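PDB 3EZS: aminotransferase AspB from Helicobacter pylori 26695, which probably uses pyridoxal 5'-phosphate as cofactor and transfers amino groups as a transaminase. Local coordinates for residues P109-N115 against A130-P136; E149-V155 against K185-I189. All blocks are in the same frame, centred on the assembly; numbering follows the deposited sequence.

Both contacts belong to the large mixed sheet of the chain and the elements packed on it. Contact 1 pairs the edge strand 131-136 with strand 110-115. Contact 2 follows in series: helix 149-154, which comes after strand 131-136 in the chain, meets the end of helix 173-186. Their centres lie about 12 Å apart, and they touch through Val155. Val155 CG2 packs on Thr110 O at 3.6 Å and on Ala112 CB at 3.8 Å. Leu133 CD2 also approaches Glu151 OE2 at 4.0 Å. Ethanediol molecules, probably from the crystallisation liquor, lie near both: one beside the Pro114 side chain, and one bound to Glu151.

Contact 1 (P109-N115 against A130-P136); sequences PTIAYPN and AKSLLMP
Strands 110-115 and 131-136 lie side by side and parallel, as the two strands of a beta-alpha-beta unit whose connection contains helix 120-127. Six backbone hydrogen bonds join them, from Lys131 N to Pro109 O at one end to Asn115 N to Met135 O at the other. The bond between Ile111 N and Lys131 O is 2.8 Å long, with the donor almost in line with the carbonyl. At the far end the geometry changes: Asn115 N sits above the carbonyl plane of Met135, 58° out of it, so this bond does not use a lone pair.

Ile111, Tyr113, Ser132 and Leu134 share the face that helix 120-127 covers. Tyr113 has its CG between its own N and carbonyl carbon (chi1 50°), and the ring leans toward the neighbouring strand. Tyr113 CE2 presses on Leu134 CD2 at 3.3 Å, a close apolar contact. The hydroxyl Tyr113 OH bonds to Ser132 OG at 2.8 Å, with OG near the ring plane. Further along, Leu134 CD1 lies 3.9 Å from Asn115 ND2, and that amide nitrogen donates to Arg342 O.

On the other face, Thr110 CG2 meets Leu133 CD1 at 3.6 Å. Met135, present as selenomethionine, lies on this face too and also touches Val158 and Leu160 of strand 157-160. From the backbone outward, its CB lies against Tyr113 O and Pro114 CA. Met135 CG stays near Tyr113 O, at 4.2 Å. The chain then bends at chi3 (-58°), which turns the terminal methyl back over the peptide between Tyr113 and Pro114. There Met135 CE is 3.6 Å from Tyr113 C and 3.7 Å from Pro114 N.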
loop_
_atom_site.group_PDB
_atom_site.type_symbol
_atom_site.label_atom_id
_atom_site.label_comp_id
_atom_site.label_asym_id
_atom_site.label_seq_id
_atom_site.Cartn_x
_atom_site.Cartn_y
_atom_site.Cartn_z
ATOM N N PRO A 109 0.035 23.654 -6.998
ATOM C CA PRO A 109 -0.126 22.808 -8.167
ATOM C C PRO A 109 -1.571 22.751 -8.645
ATOM O O PRO A 109 -2.482 22.964 -7.855
ATOM C CB PRO A 109 0.361 21.449 -7.681
ATOM C CG PRO A 109 0.133 21.464 -6.204
ATOM C CD PRO A 109 0.345 22.878 -5.784
ATOM N N THR A 110 -1.753 22.505 -9.941
ATOM C CA THR A 110 -3.072 22.427 -10.565
ATOM C C THR A 110 -3.227 21.118 -11.322
ATOM O O THR A 110 -2.410 20.804 -12.187
ATOM C CB THR A 110 -3.280 23.560 -11.555
ATOM O OG1 THR A 110 -3.052 24.819 -10.897
ATOM C CG2 THR A 110 -4.702 23.488 -12.139
ATOM N N ILE A 111 -4.271 20.358 -10.995
ATOM C CA ILE A 111 -4.522 19.085 -11.629
ATOM C C ILE A 111 -5.831 19.170 -12.419
ATOM O O ILE A 111 -6.790 19.802 -11.968
ATOM C CB ILE A 111 -4.597 17.963 -10.581
ATOM C CG1 ILE A 111 -3.278 17.869 -9.801
ATOM C CG2 ILE A 111 -4.918 16.623 -11.238
ATOM C CD1 ILE A 111 -3.320 16.799 -8.668
ATOM N N ALA A 112 -5.859 18.563 -13.607
ATOM C CA ALA A 112 -7.080 18.531 -14.424
ATOM C C ALA A 112 -7.560 17.101 -14.537
ATOM O O ALA A 112 -6.757 16.183 -14.654
ATOM C CB ALA A 112 -6.847 19.119 -15.812
ATOM N N TYR A 113 -8.870 16.913 -14.442
ATOM C CA TYR A 113 -9.480 15.592 -14.640
ATOM C C TYR A 113 -10.935 15.768 -15.073
ATOM O O TYR A 113 -11.517 16.831 -14.849
ATOM C CB TYR A 113 -9.331 14.679 -13.406
ATOM C CG TYR A 113 -9.730 15.278 -12.069
ATOM C CD1 TYR A 113 -8.822 16.020 -11.323
ATOM C CD2 TYR A 113 -10.992 15.059 -11.526
ATOM C CE1 TYR A 113 -9.174 16.552 -10.091
ATOM C CE2 TYR A 113 -11.350 15.589 -10.295
ATOM C CZ TYR A 113 -10.440 16.337 -9.585
ATOM O OH TYR A 113 -10.784 16.871 -8.359
ATOM N N PRO A 114 -11.536 14.729 -15.692
ATOM C CA PRO A 114 -12.917 14.924 -16.153
ATOM C C PRO A 114 -13.966 14.962 -15.031
ATOM O O PRO A 114 -13.662 14.670 -13.865
ATOM C CB PRO A 114 -13.161 13.731 -17.095
ATOM C CG PRO A 114 -11.838 13.029 -17.234
ATOM C CD PRO A 114 -11.046 13.376 -16.017
ATOM N N ASN A 115 -15.180 15.357 -15.408
ATOM C CA ASN A 115 -16.327 15.436 -14.499
ATOM C C ASN A 115 -17.534 14.897 -15.295
ATOM O O ASN A 115 -17.924 15.481 -16.299
ATOM C CB ASN A 115 -16.495 16.889 -14.022
ATOM C CG ASN A 115 -17.662 17.087 -13.066
ATOM O OD1 ASN A 115 -18.150 16.141 -12.437
ATOM N ND2 ASN A 115 -18.107 18.350 -12.937
ATOM N N ALA A 130 -3.763 20.509 -4.276
ATOM C CA ALA A 130 -3.813 21.048 -5.617
ATOM C C ALA A 130 -5.181 21.618 -5.953
ATOM O O ALA A 130 -6.212 21.187 -5.413
ATOM C CB ALA A 130 -3.468 19.938 -6.638
ATOM N N LYS A 131 -5.165 22.582 -6.865
ATOM C CA LYS A 131 -6.364 23.151 -7.451
ATOM C C LYS A 131 -6.831 22.148 -8.525
ATOM O O LYS A 131 -6.016 21.636 -9.295
ATOM C CB LYS A 131 -6.025 24.475 -8.122
ATOM C CG LYS A 131 -7.227 25.188 -8.734
ATOM C CD LYS A 131 -6.812 26.338 -9.649
ATOM C CE LYS A 131 -8.010 26.824 -10.487
ATOM N NZ LYS A 131 -7.603 27.779 -11.558
ATOM N N SER A 132 -8.132 21.850 -8.544
ATOM C CA SER A 132 -8.712 20.929 -9.512
ATOM C C SER A 132 -9.395 21.717 -10.629
ATOM O O SER A 132 -10.140 22.637 -10.353
ATOM C CB SER A 132 -9.747 20.014 -8.843
ATOM O OG SER A 132 -9.156 19.103 -7.941
ATOM N N LEU A 133 -9.114 21.357 -11.878
ATOM C CA LEU A 133 -9.768 21.926 -13.050
ATOM C C LEU A 133 -10.591 20.792 -13.616
ATOM O O LEU A 133 -10.043 19.815 -14.125
ATOM C CB LEU A 133 -8.745 22.396 -14.080
ATOM C CG LEU A 133 -8.022 23.705 -13.835
ATOM C CD1 LEU A 133 -6.950 23.913 -14.908
ATOM C CD2 LEU A 133 -9.008 24.873 -13.824
ATOM N N LEU A 134 -11.911 20.907 -13.515
ATOM C CA LEU A 134 -12.814 19.834 -13.916
ATOM C C LEU A 134 -13.241 19.980 -15.372
ATOM O O LEU A 134 -13.678 21.048 -15.782
ATOM C CB LEU A 134 -14.023 19.794 -12.993
ATOM C CG LEU A 134 -13.778 19.490 -11.509
ATOM C CD1 LEU A 134 -15.114 19.441 -10.762
ATOM C CD2 LEU A 134 -13.038 18.190 -11.299
HETATM N N MSE A 135 -13.079 18.912 -16.152
HETATM C CA MSE A 135 -13.420 18.931 -17.571
HETATM C C MSE A 135 -14.733 18.213 -17.724
HETATM O O MSE A 135 -14.742 16.977 -17.772
HETATM C CB MSE A 135 -12.320 18.235 -18.392
HETATM C CG MSE A 135 -11.001 18.993 -18.391
HETATM SE SE MSE A 135 -9.529 18.079 -19.300
HETATM C CE MSE A 135 -9.450 16.399 -18.315
ATOM N N PRO A 136 -15.852 18.971 -17.848
ATOM C CA PRO A 136 -17.110 18.239 -17.892
ATOM C C PRO A 136 -17.276 17.355 -19.134
ATOM O O PRO A 136 -16.779 17.696 -20.211
ATOM C CB PRO A 136 -18.181 19.337 -17.861
ATOM C CG PRO A 136 -17.439 20.636 -17.604
ATOM C CD PRO A 136 -16.049 20.421 -18.036
#

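Contact 2 (E149-V155 against K185-I189); sequences EKELQEV and KHDFI. With EDO (1,2-ethanediol), chain E.
Glu149 OE2 sits at the edge of the His186 ring, near its plane, and is gripped by two donors. Gln153 NE2, one helical turn on, reaches the anti lone pair of Glu149 OE2 at 3.1 Å. A water donates to Glu149 OE2 at 2.6 Å and accepts weakly from Lys185 NZ. Another water also ties the segments together. It donates to Glu149 OE1, accepts from Lys185 NZ at 2.8 Å and bonds to His186 NE2 at 2.9 Å.

The imidazole lies between aliphatic groups. Leu152 CB stands over one face in a CH-pi contact, 3.8 Å from the His186 ring centroid, and Lys185 CG lies over the opposite face. Deeper in, Val155 CG1 lies over one face of the Phe188 ring in a CH-pi contact, 4.1 Å from its centroid. Leu152 CD2 touches Phe188 CE2 at 4.0 Å. Phe188 also packs on Leu182 and Ala183 of helix 173-186.

Away from this interface, both carboxylate oxygens of Glu151 hold an ethanediol. Val155 leads into strand 157-160 and Phe188 into the parallel neighbour 189-193. The contact thus packs a short helix against the helix-to-strand turn of a beta-alpha-beta unit, in the alpha/beta fold of class I and II aminotransferases.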
loop_
_atom_site.group_PDB
_atom_site.type_symbol
_atom_site.label_atom_id
_atom_site.label_comp_id
_atom_site.label_asym_id
_atom_site.label_seq_id
_atom_site.Cartn_x
_atom_site.Cartn_y
_atom_site.Cartn_z
ATOM N N GLU A 149 -7.094 27.771 -23.647
ATOM C CA GLU A 149 -5.685 28.154 -23.766
ATOM C C GLU A 149 -5.008 28.540 -22.444
ATOM O O GLU A 149 -3.877 28.087 -22.175
ATOM C CB GLU A 149 -5.522 29.266 -24.810
ATOM C CG GLU A 149 -4.061 29.634 -25.149
ATOM C CD GLU A 149 -3.236 28.497 -25.764
ATOM O OE1 GLU A 149 -3.789 27.603 -26.443
ATOM O OE2 GLU A 149 -2.006 28.527 -25.597
ATOM N N LYS A 150 -5.684 29.345 -21.623
ATOM C CA LYS A 150 -5.120 29.759 -20.332
ATOM C C LYS A 150 -4.942 28.539 -19.409
ATOM O O LYS A 150 -3.891 28.377 -18.781
ATOM C CB LYS A 150 -5.985 30.858 -19.690
ATOM C CG LYS A 150 -5.582 31.328 -18.276
ATOM C CD LYS A 150 -4.141 31.855 -18.178
ATOM N N GLU A 151 -5.969 27.689 -19.351
ATOM C CA GLU A 151 -5.926 26.464 -18.563
ATOM C C GLU A 151 -4.782 25.555 -18.989
ATOM O O GLU A 151 -4.066 25.033 -18.130
ATOM C CB GLU A 151 -7.255 25.726 -18.665
ATOM C CG GLU A 151 -8.401 26.467 -17.983
ATOM C CD GLU A 151 -9.749 25.823 -18.200
ATOM O OE1 GLU A 151 -9.995 25.195 -19.267
ATOM O OE2 GLU A 151 -10.578 25.966 -17.286
ATOM N N LEU A 152 -4.591 25.378 -20.303
ATOM C CA LEU A 152 -3.474 24.557 -20.805
ATOM C C LEU A 152 -2.107 25.059 -20.306
ATOM O O LEU A 152 -1.210 24.255 -20.033
ATOM C CB LEU A 152 -3.497 24.464 -22.342
ATOM C CG LEU A 152 -4.596 23.573 -22.929
ATOM C CD1 LEU A 152 -4.861 23.882 -24.379
ATOM C CD2 LEU A 152 -4.275 22.061 -22.720
ATOM N N GLN A 153 -1.963 26.379 -20.180
ATOM C CA GLN A 153 -0.726 26.999 -19.696
ATOM C C GLN A 153 -0.568 26.956 -18.165
ATOM O O GLN A 153 0.553 27.107 -17.659
ATOM C CB GLN A 153 -0.661 28.460 -20.150
ATOM C CG GLN A 153 -0.610 28.652 -21.659
ATOM C CD GLN A 153 -0.677 30.127 -22.064
ATOM O OE1 GLN A 153 -0.537 31.024 -21.226
ATOM N NE2 GLN A 153 -0.895 30.378 -23.355
ATOM N N GLU A 154 -1.680 26.765 -17.444
ATOM C CA GLU A 154 -1.670 26.724 -15.976
ATOM C C GLU A 154 -1.544 25.331 -15.372
ATOM O O GLU A 154 -0.958 25.176 -14.300
ATOM C CB GLU A 154 -2.927 27.386 -15.412
ATOM N N VAL A 155 -2.066 24.323 -16.070
ATOM C CA VAL A 155 -2.127 22.967 -15.551
ATOM C C VAL A 155 -0.741 22.307 -15.485
ATOM O O VAL A 155 0.136 22.587 -16.293
ATOM C CB VAL A 155 -3.144 22.099 -16.370
ATOM C CG1 VAL A 155 -2.587 21.777 -17.752
ATOM C CG2 VAL A 155 -3.501 20.824 -15.625
ATOM N N LYS A 185 3.905 20.470 -25.754
ATOM C CA LYS A 185 3.927 21.899 -26.056
ATOM C C LYS A 185 3.914 22.749 -24.789
ATOM O O LYS A 185 4.687 23.698 -24.668
ATOM C CB LYS A 185 2.709 22.284 -26.909
ATOM C CG LYS A 185 2.637 23.765 -27.279
ATOM C CD LYS A 185 1.365 24.073 -28.040
ATOM C CE LYS A 185 1.326 25.528 -28.502
ATOM N NZ LYS A 185 0.005 25.860 -29.120
ATOM N N HIS A 186 3.010 22.428 -23.867
ATOM C CA HIS A 186 2.876 23.209 -22.643
ATOM C C HIS A 186 3.705 22.670 -21.477
ATOM O O HIS A 186 3.763 23.291 -20.421
ATOM C CB HIS A 186 1.406 23.302 -22.253
ATOM C CG HIS A 186 0.562 24.012 -23.269
ATOM N ND1 HIS A 186 0.491 25.385 -23.346
ATOM C CD2 HIS A 186 -0.248 23.538 -24.246
ATOM C CE1 HIS A 186 -0.324 25.727 -24.328
ATOM N NE2 HIS A 186 -0.792 24.625 -24.886
ATOM N N ASP A 187 4.351 21.528 -21.681
ATOM C CA ASP A 187 5.155 20.874 -20.647
ATOM C C ASP A 187 4.368 20.556 -19.356
ATOM O O ASP A 187 4.696 21.055 -18.273
ATOM C CB ASP A 187 6.433 21.682 -20.342
ATOM C CG ASP A 187 7.495 20.855 -19.594
ATOM O OD1 ASP A 187 7.422 19.605 -19.615
ATOM O OD2 ASP A 187 8.414 21.456 -19.000
ATOM N N PHE A 188 3.297 19.772 -19.492
ATOM C CA PHE A 188 2.582 19.229 -18.324
ATOM C C PHE A 188 2.611 17.696 -18.402
ATOM O O PHE A 188 2.894 17.126 -19.459
ATOM C CB PHE A 188 1.155 19.771 -18.141
ATOM C CG PHE A 188 0.242 19.528 -19.295
ATOM C CD1 PHE A 188 -0.387 18.305 -19.461
ATOM C CD2 PHE A 188 -0.042 20.558 -20.198
ATOM C CE1 PHE A 188 -1.252 18.086 -20.525
ATOM C CE2 PHE A 188 -0.916 20.353 -21.275
ATOM C CZ PHE A 188 -1.530 19.116 -21.431
ATOM N N ILE A 189 2.367 17.051 -17.264
ATOM C CA ILE A 189 2.350 15.606 -17.162
ATOM C C ILE A 189 0.949 15.109 -17.520
ATOM O O ILE A 189 -0.042 15.643 -17.038
ATOM C CB ILE A 189 2.751 15.121 -15.743
ATOM C CG1 ILE A 189 4.139 15.649 -15.363
ATOM C CG2 ILE A 189 2.663 13.571 -15.649
ATOM C CD1 ILE A 189 5.210 15.391 -16.395
HETATM C C1 EDO E . -13.284 23.602 -19.724
HETATM O O1 EDO E . -12.343 24.607 -20.148
HETATM C C2 EDO E . -12.815 22.963 -18.421
HETATM O O2 EDO E . -12.640 23.987 -17.422
HETATM O O HOH W 1 -2.032 24.998 -27.427
HETATM O O HOH W 2 0.098 28.641 -27.143
#